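Local coordinates for protein Myo-inositol phosphohydrolase (Mitsuokella multacida, PDB 4WU3) that probably removes phosphate groups from inositol phosphates such as phytate, using protein-tyrosine-phosphatase-like domains, and binds inositol tetrakisphosphate, at residues 460-464 with 489-493; 253-258 with 270-274. The protein carries 2 engineered substitutions. One frame throughout, in Å; residues are numbered along the deposited sequence.

Interaction 1. Residues 460-464 with 489-493; sequences LNAAR and SVMTE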
ATOM      1  N   LEU A 460     -31.478  14.819  21.151  1.00 20.38           N
ATOM      2  CA  LEU A 460     -32.317  16.020  21.149  1.00 22.93           C
ATOM      3  C   LEU A 460     -32.432  16.589  22.567  1.00 25.16           C
ATOM      4  O   LEU A 460     -32.253  17.793  22.800  1.00 28.27           O
ATOM      5  CB  LEU A 460     -33.709  15.716  20.586  1.00 21.26           C
ATOM      6  CG  LEU A 460     -33.764  15.410  19.093  1.00 20.74           C
ATOM      7  CD1 LEU A 460     -35.133  14.870  18.704  1.00 21.19           C
ATOM      8  CD2 LEU A 460     -33.419  16.649  18.277  1.00 20.63           C
ATOM      9  N   ASN A 461     -32.733  15.716  23.520  1.00 26.38           N
ATOM     10  CA  ASN A 461     -32.788  16.121  24.916  1.00 29.24           C
ATOM     11  C   ASN A 461     -31.495  16.778  25.368  1.00 25.01           C
ATOM     12  O   ASN A 461     -31.522  17.882  25.918  1.00 23.23           O
ATOM     13  CB  ASN A 461     -33.121  14.929  25.797  1.00 30.42           C
ATOM     14  CG  ASN A 461     -34.555  14.488  25.629  1.00 37.94           C
ATOM     15  OD1 ASN A 461     -35.401  15.273  25.191  1.00 41.37           O
ATOM     16  ND2 ASN A 461     -34.844  13.239  25.974  1.00 41.81           N
ATOM     17  N   ALA A 462     -30.374  16.123  25.078  1.00 22.60           N
ATOM     18  CA  ALA A 462     -29.073  16.613  25.493  1.00 23.13           C
ATOM     19  C   ALA A 462     -28.744  17.972  24.892  1.00 23.19           C
ATOM     20  O   ALA A 462     -27.901  18.694  25.421  1.00 22.23           O
ATOM     21  CB  ALA A 462     -28.000  15.615  25.127  1.00 22.14           C
ATOM     22  N   ALA A 463     -29.413  18.326  23.798  1.00 21.35           N
ATOM     23  CA  ALA A 463     -29.140  19.585  23.115  1.00 23.50           C
ATOM     24  C   ALA A 463     -29.891  20.764  23.740  1.00 24.21           C
ATOM     25  O   ALA A 463     -29.467  21.911  23.592  1.00 23.10           O
ATOM     26  CB  ALA A 463     -29.484  19.474  21.638  1.00 24.76           C
ATOM     27  N   ARG A 464     -31.008  20.481  24.413  1.00 26.29           N
ATOM     28  CA  ARG A 464     -31.821  21.506  25.075  1.00 28.77           C
ATOM     29  C   ARG A 464     -30.959  22.461  25.866  1.00 28.76           C
ATOM     30  O   ARG A 464     -30.138  22.010  26.651  1.00 26.37           O
ATOM     31  CB  ARG A 464     -32.750  20.832  26.069  1.00 30.69           C
ATOM     32  CG  ARG A 464     -34.088  20.438  25.524  1.00 37.17           C
ATOM     33  CD  ARG A 464     -34.816  19.537  26.509  1.00 41.93           C
ATOM     34  NE  ARG A 464     -35.703  18.619  25.807  1.00 41.64           N
ATOM     35  CZ  ARG A 464     -36.765  19.053  25.155  1.00 44.76           C
ATOM     36  NH1 ARG A 464     -37.014  20.346  25.137  1.00 46.71           N
ATOM     37  NH2 ARG A 464     -37.564  18.217  24.527  1.00 42.93           N
ATOM     38  N   SER A 489     -35.857  25.847  22.162  1.00 29.91           N
ATOM     39  CA  SER A 489     -36.875  24.794  22.129  1.00 30.60           C
ATOM     40  C   SER A 489     -36.451  23.569  21.314  1.00 26.93           C
ATOM     41  O   SER A 489     -35.782  23.680  20.278  1.00 25.67           O
ATOM     42  CB  SER A 489     -38.197  25.341  21.594  1.00 32.40           C
ATOM     43  OG  SER A 489     -38.101  25.638  20.217  1.00 38.43           O
ATOM     44  N   VAL A 490     -36.873  22.404  21.790  1.00 21.65           N
ATOM     45  CA  VAL A 490     -36.510  21.136  21.174  1.00 23.19           C
ATOM     46  C   VAL A 490     -37.686  20.152  21.139  1.00 22.73           C
ATOM     47  O   VAL A 490     -38.219  19.790  22.185  1.00 24.20           O
ATOM     48  CB  VAL A 490     -35.351  20.483  21.940  1.00 22.64           C
ATOM     49  CG1 VAL A 490     -35.027  19.119  21.351  1.00 23.71           C
ATOM     50  CG2 VAL A 490     -34.128  21.384  21.901  1.00 24.03           C
ATOM     51  N   MET A 491     -38.085  19.745  19.927  1.00 22.09           N
ATOM     52  CA  MET A 491     -39.134  18.736  19.702  1.00 20.07           C
ATOM     53  C   MET A 491     -38.603  17.621  18.795  1.00 18.90           C
ATOM     54  O   MET A 491     -37.650  17.833  18.034  1.00 15.85           O
ATOM     55  CB  MET A 491     -40.353  19.345  18.993  1.00 21.36           C
ATOM     56  CG  MET A 491     -41.053  20.489  19.703  1.00 23.86           C
ATOM     57  SD  MET A 491     -42.475  20.980  18.726  1.00 25.59           S
ATOM     58  CE  MET A 491     -41.736  22.213  17.649  1.00 30.49           C
ATOM     59  N   THR A 492     -39.219  16.441  18.876  1.00 15.01           N
ATOM     60  CA  THR A 492     -39.095  15.452  17.810  1.00 15.59           C
ATOM     61  C   THR A 492     -40.075  15.871  16.732  1.00 16.68           C
ATOM     62  O   THR A 492     -40.963  16.696  16.983  1.00 16.05           O
ATOM     63  CB  THR A 492     -39.438  14.011  18.256  1.00 15.08           C
ATOM     64  OG1 THR A 492     -40.806  13.929  18.679  1.00 14.32           O
ATOM     65  CG2 THR A 492     -38.555  13.578  19.382  1.00 15.99           C
ATOM     66  N   GLU A 493     -39.916  15.321  15.533  1.00 16.00           N
ATOM     67  CA  GLU A 493     -40.855  15.615  14.450  1.00 15.08           C
ATOM     68  C   GLU A 493     -42.228  15.053  14.785  1.00 14.21           C
ATOM     69  O   GLU A 493     -43.259  15.647  14.452  1.00 13.97           O
ATOM     70  CB  GLU A 493     -40.379  15.028  13.124  1.00 15.28           C
ATOM     71  CG  GLU A 493     -41.424  15.130  12.027  1.00 16.44           C
ATOM     72  CD  GLU A 493     -40.860  14.881  10.638  1.00 20.25           C
ATOM     73  OE1 GLU A 493     -39.797  15.462  10.302  1.00 20.22           O
ATOM     74  OE2 GLU A 493     -41.500  14.123   9.873  1.00 21.58           O
TER
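Val490 packs its isopropyl group against the C-terminal turn of helix 449-463, where Leu460 and Arg464 receive it, and it has more surface buried here than any other residue of the two segments. Its two methyls part company: CG1, anti to the backbone N (chi1 176°), lies 3.7 Å from Leu460 CB and 3.4 Å from Leu460 O, while CG2 meets the aliphatic start of Arg464, 3.7 Å from its CG. The same Leu460 O accepts the backbone N-H of Ala463, so the methyl rests against a carbonyl that already serves the helix end. Strand 490-491 is an edge strand of a mixed sheet, hydrogen-bonded through its backbone to antiparallel strand 426-429, and the contact joins this edge to the end of the helix. Phe429 of that neighbouring strand touches both Leu460 and Val490 and enlarges the apolar patch. Farther along, Leu460 CD1 reaches Thr492 CG2 at 3.7 Å, the two side chains crossing at about a right angle; Thr492 is the N-cap of the following helix, 493-499. Arg464 is extended from CG to NE and carries its guanidinium over Val490, whose CB stands 3.6 Å above one face, offset toward the rim. Its NH2 gives Val490 O a weak hydrogen bond, 2.9 Å long but bent to 123° at the hydrogen. At the guanidinium edge, Asn461 OD1 lies in plane and accepts weakly from Arg464 NE at 3.4 Å, so the group has two weak bonds that probably bias its orientation rather than lock it.

Interaction 2. Residues 253-258 with 270-274; sequences MVMHDI and IIQRQ
Met253 meets Gln274 at the start of the contact: Gln274 OE1 lies 3.3 Å from Met253 CB, and the methionine chain, bent at both chi2 and chi3, curls its CE methyl round to the same oxygen. The next residue, Val254, sets CG2 against Gln274 CG at 3.8 Å, while its CG1 faces the methyls of Ile270 and Ile271; from Val304, helix 291-313 adds a further apolar neighbour. The axes of segments 253-258 and 270-274 come within 9.8 Å, their N-to-C directions 128° apart. Helix 247-261 follows strand 237-241 in the chain, as the helix after the phosphate-binding loop follows its strand in the protein tyrosine phosphatase fold, and helix 267-276 packs across it. Asp257 is the polar centre of the interface. With its CG anti to the backbone N (chi1 -163°), Arg273 grips its carboxylate side-on: NH2 reaches Asp257 OD1 at 2.7 Å and NE reaches Asp257 OD2 at 2.9 Å, both through syn lone pairs. The carboxylate and guanidinium planes differ by only 18°, so the two-bond salt bridge is nearly flat and resists rotation of either group. Asp257 OD2 also accepts from Gln274 NE2 at 3.0 Å, met on the anti side and out of the carboxylate plane, which helps orient the amide, with NE2 toward Asp257 and OE1 toward the Met253 side chain. Asn261 gives Asp257 OD1 another bond, and Arg273 NH1 is held by the carbonyls of Thr82 and Lys84, so the buried charges have several partners. At the end of the segment Ile258 adds an apolar contact, its CG1 lying 3.7 Å from Ile270 CD1 where the two isoleucine side chains cross at about a right angle.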
ATOM      1  N   MET A 253      -4.818 -19.972   5.787  1.00  6.23           N
ATOM      2  CA  MET A 253      -4.227 -21.226   6.256  1.00  6.91           C
ATOM      3  C   MET A 253      -3.356 -20.961   7.478  1.00  7.07           C
ATOM      4  O   MET A 253      -3.344 -21.752   8.431  1.00  6.25           O
ATOM      5  CB  MET A 253      -3.393 -21.876   5.152  1.00  7.44           C
ATOM      6  CG  MET A 253      -4.227 -22.656   4.149  1.00  7.86           C
ATOM      7  SD  MET A 253      -5.029 -24.091   4.893  1.00  8.94           S
ATOM      8  CE  MET A 253      -3.687 -25.276   4.836  1.00  9.30           C
ATOM      9  N   VAL A 254      -2.635 -19.838   7.435  1.00  6.98           N
ATOM     10  CA  VAL A 254      -1.844 -19.358   8.571  1.00  6.75           C
ATOM     11  C   VAL A 254      -2.733 -18.963   9.752  1.00  6.60           C
ATOM     12  O   VAL A 254      -2.435 -19.321  10.888  1.00  6.59           O
ATOM     13  CB  VAL A 254      -0.953 -18.167   8.168  1.00  6.90           C
ATOM     14  CG1 VAL A 254      -0.426 -17.431   9.391  1.00  6.75           C
ATOM     15  CG2 VAL A 254       0.203 -18.658   7.314  1.00  7.04           C
ATOM     16  N   MET A 255      -3.821 -18.241   9.498  1.00  6.25           N
ATOM     17  CA  MET A 255      -4.791 -17.938  10.562  1.00  6.81           C
ATOM     18  C   MET A 255      -5.356 -19.208  11.217  1.00  6.83           C
ATOM     19  O   MET A 255      -5.456 -19.303  12.439  1.00  6.58           O
ATOM     20  CB  MET A 255      -5.947 -17.096  10.018  1.00  7.18           C
ATOM     21  CG  MET A 255      -5.563 -15.672   9.656  1.00  8.08           C
ATOM     22  SD  MET A 255      -6.851 -14.844   8.697  1.00  8.87           S
ATOM     23  CE  MET A 255      -8.185 -14.765   9.900  1.00  8.47           C
ATOM     24  N   HIS A 256      -5.732 -20.177  10.396  1.00  7.07           N
ATOM     25  CA  HIS A 256      -6.263 -21.447  10.888  1.00  7.12           C
ATOM     26  C   HIS A 256      -5.251 -22.135  11.809  1.00  7.25           C
ATOM     27  O   HIS A 256      -5.581 -22.529  12.928  1.00  6.17           O
ATOM     28  CB  HIS A 256      -6.611 -22.349   9.694  1.00  7.32           C
ATOM     29  CG  HIS A 256      -7.449 -23.543  10.044  1.00  7.07           C
ATOM     30  ND1 HIS A 256      -8.825 -23.545   9.949  1.00  7.73           N
ATOM     31  CD2 HIS A 256      -7.101 -24.777  10.474  1.00  7.24           C
ATOM     32  CE1 HIS A 256      -9.289 -24.727  10.316  1.00  7.43           C
ATOM     33  NE2 HIS A 256      -8.261 -25.495  10.631  1.00  7.42           N
ATOM     34  N   ASP A 257      -4.017 -22.265  11.324  1.00  7.54           N
ATOM     35  CA  ASP A 257      -2.939 -22.905  12.075  1.00  7.87           C
ATOM     36  C   ASP A 257      -2.786 -22.189  13.422  1.00  8.55           C
ATOM     37  O   ASP A 257      -2.673 -22.821  14.469  1.00  7.90           O
ATOM     38  CB  ASP A 257      -1.648 -22.829  11.260  1.00  8.39           C
ATOM     39  CG  ASP A 257      -0.575 -23.795  11.738  1.00  9.85           C
ATOM     40  OD1 ASP A 257      -0.611 -24.231  12.907  1.00 12.17           O
ATOM     41  OD2 ASP A 257       0.336 -24.103  10.942  1.00  9.96           O
ATOM     42  N   ILE A 258      -2.817 -20.859  13.390  1.00  8.36           N
ATOM     43  CA  ILE A 258      -2.694 -20.055  14.601  1.00  9.22           C
ATOM     44  C   ILE A 258      -3.838 -20.309  15.595  1.00  9.82           C
ATOM     45  O   ILE A 258      -3.617 -20.442  16.802  1.00 11.21           O
ATOM     46  CB  ILE A 258      -2.664 -18.557  14.238  1.00  9.46           C
ATOM     47  CG1 ILE A 258      -1.277 -18.171  13.699  1.00  9.22           C
ATOM     48  CG2 ILE A 258      -3.056 -17.713  15.437  1.00  9.91           C
ATOM     49  CD1 ILE A 258      -1.272 -16.876  12.914  1.00  8.94           C
ATOM     50  N   ILE A 270       4.976 -21.425  12.180  1.00  9.83           N
ATOM     51  CA  ILE A 270       3.737 -21.495  11.439  1.00  9.43           C
ATOM     52  C   ILE A 270       3.927 -20.942  10.017  1.00  9.10           C
ATOM     53  O   ILE A 270       3.581 -21.597   9.039  1.00  8.93           O
ATOM     54  CB  ILE A 270       2.612 -20.770  12.201  1.00  9.07           C
ATOM     55  CG1 ILE A 270       2.275 -21.550  13.481  1.00  9.14           C
ATOM     56  CG2 ILE A 270       1.380 -20.647  11.327  1.00  9.31           C
ATOM     57  CD1 ILE A 270       1.137 -20.959  14.293  1.00  9.63           C
ATOM     58  N   ILE A 271       4.500 -19.748   9.910  1.00  9.11           N
ATOM     59  CA  ILE A 271       4.760 -19.123   8.610  1.00  9.48           C
ATOM     60  C   ILE A 271       5.574 -20.056   7.709  1.00  9.44           C
ATOM     61  O   ILE A 271       5.223 -20.275   6.549  1.00  8.25           O
ATOM     62  CB  ILE A 271       5.518 -17.783   8.775  1.00  9.02           C
ATOM     63  CG1 ILE A 271       4.616 -16.739   9.431  1.00  8.41           C
ATOM     64  CG2 ILE A 271       6.022 -17.270   7.425  1.00  9.20           C
ATOM     65  CD1 ILE A 271       3.429 -16.357   8.580  1.00  8.43           C
ATOM     66  N   GLN A 272       6.658 -20.605   8.252  1.00  9.67           N
ATOM     67  CA  GLN A 272       7.505 -21.521   7.499  1.00  9.55           C
ATOM     68  C   GLN A 272       6.758 -22.786   7.105  1.00  9.76           C
ATOM     69  O   GLN A 272       6.836 -23.203   5.950  1.00  8.36           O
ATOM     70  CB  GLN A 272       8.748 -21.903   8.291  1.00 10.74           C
ATOM     71  CG  GLN A 272       9.849 -20.867   8.238  1.00 11.91           C
ATOM     72  CD  GLN A 272      10.160 -20.461   6.819  1.00 12.61           C
ATOM     73  OE1 GLN A 272      10.582 -21.278   6.009  1.00 12.83           O
ATOM     74  NE2 GLN A 272       9.935 -19.188   6.504  1.00 13.49           N
ATOM     75  N   ARG A 273       6.039 -23.413   8.035  1.00  9.51           N
ATOM     76  CA  ARG A 273       5.426 -24.689   7.669  1.00 10.93           C
ATOM     77  C   ARG A 273       4.306 -24.523   6.637  1.00 10.34           C
ATOM     78  O   ARG A 273       4.134 -25.379   5.769  1.00  9.75           O
ATOM     79  CB  ARG A 273       5.009 -25.515   8.884  1.00 12.11           C
ATOM     80  CG  ARG A 273       3.846 -25.000   9.700  1.00 13.57           C
ATOM     81  CD  ARG A 273       3.937 -25.625  11.080  1.00 13.80           C
ATOM     82  NE  ARG A 273       2.692 -25.537  11.822  1.00 14.21           N
ATOM     83  CZ  ARG A 273       2.425 -26.250  12.911  1.00 14.44           C
ATOM     84  NH1 ARG A 273       3.324 -27.101  13.393  1.00 14.77           N
ATOM     85  NH2 ARG A 273       1.257 -26.111  13.519  1.00 14.45           N
ATOM     86  N   GLN A 274       3.586 -23.404   6.683  1.00 10.64           N
ATOM     87  CA  GLN A 274       2.564 -23.154   5.668  1.00 10.12           C
ATOM     88  C   GLN A 274       3.179 -22.887   4.295  1.00 10.77           C
ATOM     89  O   GLN A 274       2.519 -23.083   3.278  1.00 12.13           O
ATOM     90  CB  GLN A 274       1.627 -22.026   6.085  1.00  9.50           C
ATOM     91  CG  GLN A 274       0.742 -22.379   7.283  1.00  9.38           C
ATOM     92  CD  GLN A 274      -0.236 -23.524   7.020  1.00  8.39           C
ATOM     93  OE1 GLN A 274      -0.777 -23.663   5.916  1.00  7.91           O
ATOM     94  NE2 GLN A 274      -0.489 -24.331   8.050  1.00  7.88           N
TER

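How the interactions relate
Interaction 2 closes along the chain before interaction 1 opens, and the two do not touch: their centres are 54 Å apart and their nearest atoms about 39 Å. The chain holds two five-stranded mixed beta-sheets of the same strand order, one including strand 237-241 and the other strand 535-539. Glu493, at the end of segment 489-493 and not itself in the contact, is hydrogen-bonded through OE2 to His539, the residue before the inositol-phosphate-binding run Ser540 to Arg546. Interaction 2 has a comparable tie to its own sheet: His256, on the helix it shares with Asp257, is hydrogen-bonded to Tyr240 of strand 237-241. None of the residues in either contact belongs to an observed pocket.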